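Local atomic coordinates of ionotropic glutamate receptor bacterial homologue (Nostoc punctiforme, PDB entry 2PYY), a protein that binds L-glutamate in the cleft of its ligand-binding core and probably serves as the sensing part of a glutamate-gated ion channel. Residues B[36-41]-B[201-206]; B[164-167]-B[173-176]; B[26-31]-B[42-47]. All coordinates share one frame; numbering follows the deposited sequence.

Contact 1 of 3, residues B[36-41]-B[201-206]; sequences TQIGIE and NQALLN
Apolar packing between Ile38 and Ala203 forms one part of this helix-to-helix contact, and the long side chain of Gln37 forms the other. Ile38 CG1 comes to 3.8 Å from Ala203 CB, with its terminal CD1 a little farther, at 4.0 Å from the same methyl. With CG1 anti to the carbonyl carbon (chi1 -65°) and CD1 extended beyond it, the ethyl arm passes alongside the methyl. Alanine suits this place because a small side chain lets the neighbouring helix come close: the nearest alpha carbons, of Gln37 and Ala203, are 6.5 Å apart.

The second part is polar. Gln37 starts with CG anti to its backbone N (chi1 -166°) and stays extended, which carries its amide across the backbone of Ala203 to the side chain of Asn206. Its CD lies 4.0 Å from Ala203 CA. The Gln37 and Asn206 side chains cross at about a right angle, their amide planes 35° apart. A long, flexible, uncharged chain fits this partly solvent-facing edge.

The helix ends just beyond: Gly39, with positive phi, is the C-prime residue of a Schellman motif; a beta carbon here would press on the preceding carbonyl oxygen.

The contact therefore joins the C-terminal end of helix 26-38 to the middle of helix 197-209. Ala203 also touches Ile34 and Ile38 also touches Ile200, while Gln202, Leu205 and Asn206 pack against Ala73 and Thr72 of the second subunit. Beyond the turn, Glu41 pairs through its backbone with Leu5, leading into the parallel sheet.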
ATOM      1  N   THR B  36      10.361 -13.982 -22.373  1.00 19.27           N
ATOM      2  CA  THR B  36      11.166 -14.476 -23.475  1.00 21.01           C
ATOM      3  C   THR B  36      12.572 -14.812 -22.972  1.00 22.96           C
ATOM      4  O   THR B  36      13.153 -15.829 -23.354  1.00 21.88           O
ATOM      5  CB  THR B  36      11.212 -13.455 -24.610  1.00 21.00           C
ATOM      6  OG1 THR B  36      11.562 -12.182 -24.080  1.00 29.77           O
ATOM      7  CG2 THR B  36       9.853 -13.346 -25.282  1.00 19.25           C
ATOM      8  N   GLN B  37      13.101 -13.987 -22.077  1.00 23.89           N
ATOM      9  CA  GLN B  37      14.433 -14.223 -21.547  1.00 26.21           C
ATOM     10  C   GLN B  37      14.514 -15.450 -20.634  1.00 26.27           C
ATOM     11  O   GLN B  37      15.559 -16.090 -20.553  1.00 27.11           O
ATOM     12  CB  GLN B  37      14.914 -13.003 -20.784  1.00 28.78           C
ATOM     13  CG  GLN B  37      16.388 -13.044 -20.512  1.00 34.14           C
ATOM     14  CD  GLN B  37      16.781 -12.111 -19.403  1.00 36.76           C
ATOM     15  OE1 GLN B  37      16.381 -10.946 -19.392  1.00 39.55           O
ATOM     16  NE2 GLN B  37      17.574 -12.613 -18.454  1.00 36.82           N
ATOM     17  N   ILE B  38      13.421 -15.763 -19.938  1.00 27.99           N
ATOM     18  CA  ILE B  38      13.365 -16.916 -19.030  1.00 25.93           C
ATOM     19  C   ILE B  38      13.064 -18.217 -19.783  1.00 26.33           C
ATOM     20  O   ILE B  38      13.351 -19.308 -19.291  1.00 27.13           O
ATOM     21  CB  ILE B  38      12.268 -16.715 -17.937  1.00 26.94           C
ATOM     22  CG1 ILE B  38      12.633 -15.534 -17.034  1.00 26.20           C
ATOM     23  CG2 ILE B  38      12.120 -17.974 -17.091  1.00 25.66           C
ATOM     24  CD1 ILE B  38      11.535 -15.136 -16.061  1.00 25.07           C
ATOM     25  N   GLY B  39      12.479 -18.100 -20.971  1.00 25.69           N
ATOM     26  CA  GLY B  39      12.154 -19.279 -21.751  1.00 26.41           C
ATOM     27  C   GLY B  39      10.744 -19.724 -21.439  1.00 27.29           C
ATOM     28  O   GLY B  39      10.340 -20.845 -21.732  1.00 27.63           O
ATOM     29  N   ILE B  40       9.984 -18.825 -20.834  1.00 26.72           N
ATOM     30  CA  ILE B  40       8.618 -19.131 -20.482  1.00 27.14           C
ATOM     31  C   ILE B  40       7.641 -18.538 -21.499  1.00 26.49           C
ATOM     32  O   ILE B  40       7.862 -17.453 -22.039  1.00 24.58           O
ATOM     33  CB  ILE B  40       8.328 -18.634 -19.032  1.00 28.58           C
ATOM     34  CG1 ILE B  40       6.830 -18.505 -18.792  1.00 30.90           C
ATOM     35  CG2 ILE B  40       9.042 -17.319 -18.782  1.00 31.86           C
ATOM     36  CD1 ILE B  40       6.239 -17.195 -19.240  1.00 27.97           C
ATOM     37  N   GLU B  41       6.580 -19.284 -21.786  1.00 24.79           N
ATOM     38  CA  GLU B  41       5.545 -18.848 -22.714  1.00 24.67           C
ATOM     39  C   GLU B  41       4.316 -18.607 -21.842  1.00 24.77           C
ATOM     40  O   GLU B  41       4.110 -19.315 -20.859  1.00 25.83           O
ATOM     41  CB  GLU B  41       5.291 -19.940 -23.764  1.00 27.67           C
ATOM     42  CG  GLU B  41       6.503 -20.197 -24.689  1.00 30.17           C
ATOM     43  CD  GLU B  41       6.276 -21.300 -25.723  1.00 32.86           C
ATOM     44  OE1 GLU B  41       7.232 -21.604 -26.491  1.00 31.04           O
ATOM     45  OE2 GLU B  41       5.156 -21.861 -25.772  1.00 32.99           O
ATOM     46  N   ASN B 201      13.065 -11.915 -11.086  1.00 15.96           N
ATOM     47  CA  ASN B 201      13.941 -10.867 -10.577  1.00 17.25           C
ATOM     48  C   ASN B 201      15.235 -10.870 -11.367  1.00 16.37           C
ATOM     49  O   ASN B 201      15.724  -9.824 -11.783  1.00 15.05           O
ATOM     50  CB  ASN B 201      14.230 -11.094  -9.093  1.00 14.59           C
ATOM     51  CG  ASN B 201      13.037 -10.796  -8.225  1.00 16.38           C
ATOM     52  OD1 ASN B 201      12.043 -10.251  -8.690  1.00 14.68           O
ATOM     53  ND2 ASN B 201      13.135 -11.132  -6.945  1.00 15.68           N
ATOM     54  N   GLN B 202      15.782 -12.064 -11.563  1.00 18.98           N
ATOM     55  CA  GLN B 202      17.024 -12.238 -12.309  1.00 20.31           C
ATOM     56  C   GLN B 202      16.850 -11.652 -13.719  1.00 20.61           C
ATOM     57  O   GLN B 202      17.705 -10.910 -14.209  1.00 19.85           O
ATOM     58  CB  GLN B 202      17.356 -13.734 -12.373  1.00 24.58           C
ATOM     59  CG  GLN B 202      18.587 -14.110 -13.171  1.00 28.08           C
ATOM     60  CD  GLN B 202      19.883 -13.816 -12.442  1.00 29.64           C
ATOM     61  OE1 GLN B 202      19.927 -13.783 -11.209  1.00 30.54           O
ATOM     62  NE2 GLN B 202      20.953 -13.619 -13.202  1.00 30.10           N
ATOM     63  N   ALA B 203      15.737 -11.990 -14.367  1.00 18.99           N
ATOM     64  CA  ALA B 203      15.457 -11.483 -15.709  1.00 17.93           C
ATOM     65  C   ALA B 203      15.365  -9.957 -15.727  1.00 17.18           C
ATOM     66  O   ALA B 203      16.016  -9.299 -16.537  1.00 16.72           O
ATOM     67  CB  ALA B 203      14.146 -12.095 -16.254  1.00 17.52           C
ATOM     68  N   LEU B 204      14.550  -9.399 -14.834  1.00 16.95           N
ATOM     69  CA  LEU B 204      14.373  -7.947 -14.747  1.00 18.38           C
ATOM     70  C   LEU B 204      15.705  -7.229 -14.530  1.00 17.88           C
ATOM     71  O   LEU B 204      15.979  -6.195 -15.149  1.00 18.34           O
ATOM     72  CB  LEU B 204      13.429  -7.595 -13.593  1.00 21.05           C
ATOM     73  CG  LEU B 204      13.068  -6.116 -13.425  1.00 23.36           C
ATOM     74  CD1 LEU B 204      12.302  -5.640 -14.649  1.00 25.40           C
ATOM     75  CD2 LEU B 204      12.207  -5.919 -12.167  1.00 26.54           C
ATOM     76  N   LEU B 205      16.518  -7.768 -13.628  1.00 17.22           N
ATOM     77  CA  LEU B 205      17.821  -7.175 -13.340  1.00 18.68           C
ATOM     78  C   LEU B 205      18.673  -7.152 -14.616  1.00 19.22           C
ATOM     79  O   LEU B 205      19.281  -6.137 -14.929  1.00 21.39           O
ATOM     80  CB  LEU B 205      18.532  -7.953 -12.211  1.00 15.10           C
ATOM     81  CG  LEU B 205      17.892  -7.828 -10.817  1.00 14.20           C
ATOM     82  CD1 LEU B 205      18.545  -8.793  -9.848  1.00 12.92           C
ATOM     83  CD2 LEU B 205      18.015  -6.386 -10.331  1.00 14.68           C
ATOM     84  N   ASN B 206      18.712  -8.254 -15.363  1.00 20.53           N
ATOM     85  CA  ASN B 206      19.507  -8.256 -16.588  1.00 22.83           C
ATOM     86  C   ASN B 206      18.947  -7.269 -17.604  1.00 22.80           C
ATOM     87  O   ASN B 206      19.707  -6.591 -18.292  1.00 22.62           O
ATOM     88  CB  ASN B 206      19.580  -9.652 -17.200  1.00 24.19           C
ATOM     89  CG  ASN B 206      20.423 -10.605 -16.365  1.00 27.62           C
ATOM     90  OD1 ASN B 206      21.429 -10.200 -15.761  1.00 29.99           O
ATOM     91  ND2 ASN B 206      20.032 -11.873 -16.336  1.00 25.64           N
TER

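Contact 2 of 3, residues B[164-167]-B[173-176]; sequences FYAA and KVEI
Val174 meets both Tyr165 and Ala166 through a single methyl, CG1, and these three residues bury most of the surface in the contact. CG1 stands 4.1 Å from Tyr165 CE2 and 4.2 Å from Ala166 CB, filling the angle between the ring and the small methyl. It is put there by an unusual rotation: at chi1 89° CG1 is lodged between its own backbone N and carbonyl carbon. A beta-branched valine, short and stiff, offers a compact apolar surface at this entrance to the strand.

The ring carbon CE2 of Tyr165 is what reaches the valine, the two side chains meeting at an oblique angle. Its CG is anti to the backbone N (chi1 163°), which swings the ring along the helix side toward 173-176. The ring also stacks with Tyr144 and touches Met93, so a broad aromatic side chain serves several neighbours at once.

Ala166 has its CB directed toward the other segment and is small enough to let the strand residues close over it. Besides Val174, its CB has Ile176 CD1 at 4.4 Å; the extended isoleucine also reaches back to Leu162 and Leu163 of the same helix.

No hydrogen bond crosses between the segments; the close contacts are between carbon atoms. Helix 159-166 packs on the start of strand 175-190, which follows it in the chain, within the lobe built on the mixed sheet, in keeping with the alpha/beta layering of the periplasmic-binding-protein fold.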
ATOM      1  N   PHE B 164      -1.145  10.376 -18.545  1.00 25.40           N
ATOM      2  CA  PHE B 164      -1.500   9.851 -19.858  1.00 24.27           C
ATOM      3  C   PHE B 164      -2.905  10.270 -20.279  1.00 24.86           C
ATOM      4  O   PHE B 164      -3.136  10.651 -21.429  1.00 24.82           O
ATOM      5  CB  PHE B 164      -1.424   8.331 -19.852  1.00 24.85           C
ATOM      6  CG  PHE B 164      -1.494   7.719 -21.217  1.00 24.12           C
ATOM      7  CD1 PHE B 164      -0.405   7.778 -22.071  1.00 24.72           C
ATOM      8  CD2 PHE B 164      -2.650   7.088 -21.655  1.00 25.19           C
ATOM      9  CE1 PHE B 164      -0.462   7.213 -23.343  1.00 25.41           C
ATOM     10  CE2 PHE B 164      -2.717   6.518 -22.927  1.00 25.39           C
ATOM     11  CZ  PHE B 164      -1.624   6.584 -23.769  1.00 23.48           C
ATOM     12  N   TYR B 165      -3.847  10.161 -19.348  1.00 24.33           N
ATOM     13  CA  TYR B 165      -5.233  10.543 -19.599  1.00 26.09           C
ATOM     14  C   TYR B 165      -5.300  12.043 -19.873  1.00 27.00           C
ATOM     15  O   TYR B 165      -6.018  12.492 -20.764  1.00 28.53           O
ATOM     16  CB  TYR B 165      -6.108  10.219 -18.379  1.00 23.51           C
ATOM     17  CG  TYR B 165      -7.448  10.932 -18.389  1.00 24.60           C
ATOM     18  CD1 TYR B 165      -8.447  10.566 -19.297  1.00 24.00           C
ATOM     19  CD2 TYR B 165      -7.694  12.018 -17.535  1.00 24.48           C
ATOM     20  CE1 TYR B 165      -9.651  11.259 -19.362  1.00 23.28           C
ATOM     21  CE2 TYR B 165      -8.900  12.720 -17.590  1.00 24.99           C
ATOM     22  CZ  TYR B 165      -9.871  12.331 -18.513  1.00 24.94           C
ATOM     23  OH  TYR B 165     -11.055  13.017 -18.615  1.00 28.09           O
ATOM     24  N   ALA B 166      -4.547  12.805 -19.089  1.00 28.57           N
ATOM     25  CA  ALA B 166      -4.508  14.253 -19.214  1.00 31.11           C
ATOM     26  C   ALA B 166      -3.892  14.686 -20.540  1.00 33.15           C
ATOM     27  O   ALA B 166      -4.444  15.525 -21.248  1.00 33.73           O
ATOM     28  CB  ALA B 166      -3.729  14.852 -18.052  1.00 29.65           C
ATOM     29  N   ALA B 167      -2.748  14.107 -20.884  1.00 35.69           N
ATOM     30  CA  ALA B 167      -2.086  14.456 -22.134  1.00 38.82           C
ATOM     31  C   ALA B 167      -2.853  13.913 -23.339  1.00 39.61           C
ATOM     32  O   ALA B 167      -2.504  14.207 -24.482  1.00 41.27           O
ATOM     33  CB  ALA B 167      -0.654  13.920 -22.137  1.00 38.94           C
ATOM     34  N   LYS B 173      -9.198  19.628 -20.496  1.00 47.19           N
ATOM     35  CA  LYS B 173     -10.476  19.440 -19.821  1.00 46.64           C
ATOM     36  C   LYS B 173     -10.253  19.095 -18.361  1.00 44.70           C
ATOM     37  O   LYS B 173     -11.204  18.966 -17.592  1.00 44.92           O
ATOM     38  CB  LYS B 173     -11.260  18.320 -20.506  1.00 47.73           C
ATOM     39  CG  LYS B 173     -11.308  18.444 -22.023  1.00 49.51           C
ATOM     40  CD  LYS B 173     -12.225  17.406 -22.645  1.00 51.70           C
ATOM     41  CE  LYS B 173     -11.759  15.991 -22.343  1.00 52.77           C
ATOM     42  NZ  LYS B 173     -12.678  14.969 -22.933  1.00 54.29           N
ATOM     43  N   VAL B 174      -8.985  18.966 -17.984  1.00 42.45           N
ATOM     44  CA  VAL B 174      -8.646  18.615 -16.620  1.00 41.24           C
ATOM     45  C   VAL B 174      -7.258  19.135 -16.253  1.00 40.43           C
ATOM     46  O   VAL B 174      -6.545  19.658 -17.104  1.00 41.28           O
ATOM     47  CB  VAL B 174      -8.689  17.078 -16.450  1.00 41.55           C
ATOM     48  CG1 VAL B 174      -7.337  16.471 -16.780  1.00 39.25           C
ATOM     49  CG2 VAL B 174      -9.145  16.719 -15.058  1.00 42.01           C
ATOM     50  N   GLU B 175      -6.876  18.997 -14.986  1.00 39.41           N
ATOM     51  CA  GLU B 175      -5.569  19.465 -14.538  1.00 37.66           C
ATOM     52  C   GLU B 175      -5.063  18.674 -13.330  1.00 36.35           C
ATOM     53  O   GLU B 175      -5.839  18.308 -12.447  1.00 34.53           O
ATOM     54  CB  GLU B 175      -5.638  20.964 -14.190  1.00 39.62           C
ATOM     55  CG  GLU B 175      -4.356  21.535 -13.576  1.00 39.00           C
ATOM     56  CD  GLU B 175      -4.448  23.025 -13.235  1.00 39.85           C
ATOM     57  OE1 GLU B 175      -3.444  23.581 -12.747  1.00 38.83           O
ATOM     58  OE2 GLU B 175      -5.515  23.640 -13.451  1.00 39.28           O
ATOM     59  N   ILE B 176      -3.758  18.406 -13.308  1.00 35.30           N
ATOM     60  CA  ILE B 176      -3.127  17.674 -12.212  1.00 35.46           C
ATOM     61  C   ILE B 176      -2.519  18.692 -11.257  1.00 35.36           C
ATOM     62  O   ILE B 176      -1.834  19.618 -11.689  1.00 35.16           O
ATOM     63  CB  ILE B 176      -2.011  16.740 -12.730  1.00 36.81           C
ATOM     64  CG1 ILE B 176      -2.621  15.651 -13.611  1.00 37.13           C
ATOM     65  CG2 ILE B 176      -1.245  16.127 -11.554  1.00 36.10           C
ATOM     66  CD1 ILE B 176      -1.616  14.697 -14.207  1.00 39.73           C
TER

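Contact 3 of 3, residues B[26-31]-B[42-47]; sequences FSIDLW and SKLIEY
Trp31 turns the edge of its indole to Ser42, its NE1 giving a hydrogen bond to Ser42 OG at 3.1 Å. The bond is nearly straight, 165° at the hydrogen, and the acceptor lies close to the ring plane. On the strand, chi1 of 53° tucks OG between the backbone N and the carbonyl carbon of the serine and so presents it to the tryptophan. A serine is apt here, since a short hydroxyl can accept a hydrogen bond from the indole N-H where the strand begins.

The same indole also has an apolar neighbour: its CD1 approaches Leu44 CD2 at 4.2 Å. The other branch of that leucine, CD1, meets Ile28 CD1 at 3.9 Å, the two side chains meeting at a slant. Leu44 thus reaches both helix residues, one with each methyl, and a forked side chain suits that task. Ile28 and Trp31 are one helical turn apart, as Ser42 and Leu44 are alternate residues on one side of the strand, and the two elements run roughly antiparallel at 158°.

With an alanine in place of Trp31 the indole N-H is gone, so Ser42 OG would probably be left without this donor and a gap is likely to open beside Leu44. Asp29 forms salt bridges with Arg32 of its own helix and with Lys219 of helix 212-220, while Ser42 and Leu44 also pack on Val7 of strand 5-10. Parallel strands 5-10 and 42-47, with helix 26-38 between them in the chain, form a beta-alpha-beta crossover, the helix covering a face of the sheet.

Between axes 11.9 Å apart, the leucine and isoleucine supply unspecific apolar contact, whereas the directed N-H bond favours one alignment of helix and strand and satisfies the nitrogen of a buried indole.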
ATOM      1  N   PHE B  26       3.497  -0.484 -21.507  1.00 11.80           N
ATOM      2  CA  PHE B  26       4.763  -0.720 -20.838  1.00 11.82           C
ATOM      3  C   PHE B  26       4.844  -2.073 -20.127  1.00 12.78           C
ATOM      4  O   PHE B  26       5.803  -2.814 -20.308  1.00 12.79           O
ATOM      5  CB  PHE B  26       5.046   0.397 -19.840  1.00 10.38           C
ATOM      6  CG  PHE B  26       6.282   0.173 -19.028  1.00 12.13           C
ATOM      7  CD1 PHE B  26       7.541   0.461 -19.552  1.00 11.29           C
ATOM      8  CD2 PHE B  26       6.183  -0.308 -17.726  1.00 10.07           C
ATOM      9  CE1 PHE B  26       8.688   0.275 -18.775  1.00 12.34           C
ATOM     10  CE2 PHE B  26       7.311  -0.496 -16.942  1.00 11.26           C
ATOM     11  CZ  PHE B  26       8.571  -0.202 -17.466  1.00 13.64           C
ATOM     12  N   SER B  27       3.848  -2.403 -19.311  1.00 13.08           N
ATOM     13  CA  SER B  27       3.908  -3.682 -18.611  1.00 13.35           C
ATOM     14  C   SER B  27       3.807  -4.868 -19.554  1.00 12.46           C
ATOM     15  O   SER B  27       4.452  -5.896 -19.325  1.00 12.09           O
ATOM     16  CB  SER B  27       2.821  -3.785 -17.549  1.00 11.53           C
ATOM     17  OG  SER B  27       2.921  -2.693 -16.645  1.00 14.39           O
ATOM     18  N   ILE B  28       2.983  -4.743 -20.591  1.00 13.87           N
ATOM     19  CA  ILE B  28       2.862  -5.811 -21.578  1.00 13.85           C
ATOM     20  C   ILE B  28       4.254  -6.072 -22.198  1.00 13.63           C
ATOM     21  O   ILE B  28       4.693  -7.220 -22.305  1.00 14.87           O
ATOM     22  CB  ILE B  28       1.826  -5.431 -22.704  1.00 12.46           C
ATOM     23  CG1 ILE B  28       0.425  -5.306 -22.094  1.00 11.49           C
ATOM     24  CG2 ILE B  28       1.759  -6.530 -23.776  1.00 16.62           C
ATOM     25  CD1 ILE B  28      -0.043  -6.570 -21.373  1.00  9.64           C
ATOM     26  N   ASP B  29       4.957  -5.013 -22.598  1.00 14.13           N
ATOM     27  CA  ASP B  29       6.299  -5.183 -23.190  1.00 15.64           C
ATOM     28  C   ASP B  29       7.329  -5.701 -22.191  1.00 15.84           C
ATOM     29  O   ASP B  29       8.175  -6.537 -22.519  1.00 15.20           O
ATOM     30  CB  ASP B  29       6.824  -3.866 -23.780  1.00 17.23           C
ATOM     31  CG  ASP B  29       6.019  -3.404 -24.980  1.00 18.99           C
ATOM     32  OD1 ASP B  29       5.298  -4.238 -25.565  1.00 21.32           O
ATOM     33  OD2 ASP B  29       6.119  -2.218 -25.341  1.00 20.45           O
ATOM     34  N   LEU B  30       7.266  -5.194 -20.964  1.00 14.32           N
ATOM     35  CA  LEU B  30       8.210  -5.638 -19.944  1.00 13.96           C
ATOM     36  C   LEU B  30       8.010  -7.124 -19.635  1.00 13.96           C
ATOM     37  O   LEU B  30       8.973  -7.887 -19.586  1.00 13.37           O
ATOM     38  CB  LEU B  30       8.057  -4.812 -18.662  1.00 15.25           C
ATOM     39  CG  LEU B  30       9.054  -5.141 -17.553  1.00 15.82           C
ATOM     40  CD1 LEU B  30      10.453  -4.837 -18.039  1.00 13.67           C
ATOM     41  CD2 LEU B  30       8.733  -4.328 -16.309  1.00 15.12           C
ATOM     42  N   TRP B  31       6.770  -7.547 -19.419  1.00 13.38           N
ATOM     43  CA  TRP B  31       6.546  -8.955 -19.128  1.00 13.48           C
ATOM     44  C   TRP B  31       7.001  -9.856 -20.295  1.00 12.69           C
ATOM     45  O   TRP B  31       7.621 -10.892 -20.079  1.00 12.84           O
ATOM     46  CB  TRP B  31       5.075  -9.219 -18.815  1.00 13.09           C
ATOM     47  CG  TRP B  31       4.801 -10.676 -18.706  1.00 12.04           C
ATOM     48  CD1 TRP B  31       4.090 -11.445 -19.583  1.00 13.94           C
ATOM     49  CD2 TRP B  31       5.342 -11.571 -17.731  1.00 12.03           C
ATOM     50  NE1 TRP B  31       4.161 -12.765 -19.217  1.00 13.88           N
ATOM     51  CE2 TRP B  31       4.916 -12.868 -18.079  1.00 11.17           C
ATOM     52  CE3 TRP B  31       6.138 -11.403 -16.587  1.00 11.09           C
ATOM     53  CZ2 TRP B  31       5.274 -13.994 -17.342  1.00 11.93           C
ATOM     54  CZ3 TRP B  31       6.495 -12.533 -15.850  1.00 11.10           C
ATOM     55  CH2 TRP B  31       6.052 -13.809 -16.231  1.00  8.81           C
ATOM     56  N   SER B  42       3.504 -17.615 -22.178  1.00 21.74           N
ATOM     57  CA  SER B  42       2.355 -17.319 -21.341  1.00 22.09           C
ATOM     58  C   SER B  42       1.072 -16.918 -22.056  1.00 21.09           C
ATOM     59  O   SER B  42       1.078 -16.534 -23.230  1.00 19.60           O
ATOM     60  CB  SER B  42       2.738 -16.223 -20.338  1.00 22.96           C
ATOM     61  OG  SER B  42       3.291 -15.099 -21.003  1.00 20.58           O
ATOM     62  N   LYS B  43      -0.032 -17.014 -21.320  1.00 20.93           N
ATOM     63  CA  LYS B  43      -1.345 -16.641 -21.833  1.00 20.35           C
ATOM     64  C   LYS B  43      -1.929 -15.603 -20.877  1.00 19.78           C
ATOM     65  O   LYS B  43      -2.104 -15.864 -19.688  1.00 18.64           O
ATOM     66  CB  LYS B  43      -2.259 -17.860 -21.910  1.00 21.16           C
ATOM     67  CG  LYS B  43      -3.612 -17.561 -22.534  1.00 28.49           C
ATOM     68  CD  LYS B  43      -4.407 -18.830 -22.809  1.00 32.32           C
ATOM     69  CE  LYS B  43      -5.696 -18.514 -23.549  1.00 32.53           C
ATOM     70  NZ  LYS B  43      -6.587 -17.635 -22.745  1.00 35.87           N
ATOM     71  N   LEU B  44      -2.227 -14.426 -21.411  1.00 19.60           N
ATOM     72  CA  LEU B  44      -2.753 -13.330 -20.611  1.00 19.23           C
ATOM     73  C   LEU B  44      -4.265 -13.376 -20.398  1.00 18.83           C
ATOM     74  O   LEU B  44      -5.032 -13.466 -21.354  1.00 18.34           O
ATOM     75  CB  LEU B  44      -2.349 -12.000 -21.251  1.00 17.03           C
ATOM     76  CG  LEU B  44      -0.868 -11.831 -21.601  1.00 19.31           C
ATOM     77  CD1 LEU B  44      -0.639 -10.376 -21.983  1.00 19.48           C
ATOM     78  CD2 LEU B  44       0.030 -12.218 -20.412  1.00 17.65           C
ATOM     79  N   ILE B  45      -4.669 -13.310 -19.132  1.00 17.84           N
ATOM     80  CA  ILE B  45      -6.074 -13.333 -18.752  1.00 17.29           C
ATOM     81  C   ILE B  45      -6.473 -11.986 -18.145  1.00 14.56           C
ATOM     82  O   ILE B  45      -5.909 -11.563 -17.132  1.00 12.69           O
ATOM     83  CB  ILE B  45      -6.338 -14.432 -17.718  1.00 19.64           C
ATOM     84  CG1 ILE B  45      -5.813 -15.771 -18.252  1.00 22.49           C
ATOM     85  CG2 ILE B  45      -7.843 -14.525 -17.432  1.00 22.29           C
ATOM     86  CD1 ILE B  45      -5.921 -16.905 -17.237  1.00 27.27           C
ATOM     87  N   GLU B  46      -7.440 -11.319 -18.769  1.00 11.79           N
ATOM     88  CA  GLU B  46      -7.916 -10.000 -18.325  1.00 14.05           C
ATOM     89  C   GLU B  46      -8.846 -10.046 -17.122  1.00 12.68           C
ATOM     90  O   GLU B  46      -9.729 -10.898 -17.056  1.00 10.60           O
ATOM     91  CB  GLU B  46      -8.630  -9.294 -19.499  1.00 11.63           C
ATOM     92  CG  GLU B  46      -9.216  -7.903 -19.203  1.00 13.97           C
ATOM     93  CD  GLU B  46      -9.752  -7.224 -20.469  1.00 17.73           C
ATOM     94  OE1 GLU B  46     -10.317  -6.109 -20.397  1.00 17.47           O
ATOM     95  OE2 GLU B  46      -9.602  -7.802 -21.562  1.00 17.38           O
ATOM     96  N   TYR B  47      -8.618  -9.142 -16.170  1.00 11.31           N
ATOM     97  CA  TYR B  47      -9.477  -9.020 -14.993  1.00 11.73           C
ATOM     98  C   TYR B  47      -9.921  -7.563 -14.911  1.00 12.12           C
ATOM     99  O   TYR B  47      -9.227  -6.661 -15.388  1.00 13.79           O
ATOM    100  CB  TYR B  47      -8.754  -9.498 -13.736  1.00 11.36           C
ATOM    101  CG  TYR B  47      -8.629 -11.009 -13.737  1.00 15.37           C
ATOM    102  CD1 TYR B  47      -9.730 -11.818 -13.410  1.00 16.95           C
ATOM    103  CD2 TYR B  47      -7.435 -11.637 -14.130  1.00 13.71           C
ATOM    104  CE1 TYR B  47      -9.655 -13.207 -13.472  1.00 15.97           C
ATOM    105  CE2 TYR B  47      -7.348 -13.032 -14.197  1.00 13.54           C
ATOM    106  CZ  TYR B  47      -8.460 -13.805 -13.866  1.00 15.67           C
ATOM    107  OH  TYR B  47      -8.374 -15.175 -13.906  1.00 15.05           O
TER

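Contacts 1 and 3 have centres 14 Å apart and share helix 26-38: contact 3 uses its first half, contact 1 its C-terminal end. They touch, Ile40 CD1 lying 3.8 Å from Trp31 CZ2. Their segments alternate along the chain, and both strand 42-47 and helix 197-209 pack on that helix. Contact 2 belongs to the mixed-sheet lobe, its centre 34 Å from that of contact 1 and 25 Å from that of contact 3; both its segments fall between those of contact 1, after contact 3 has closed. The bound glutamate sits between the lobes, about 13 Å from the side chains of Ile28 and Tyr165, so the contacts help build the lobes that enclose it.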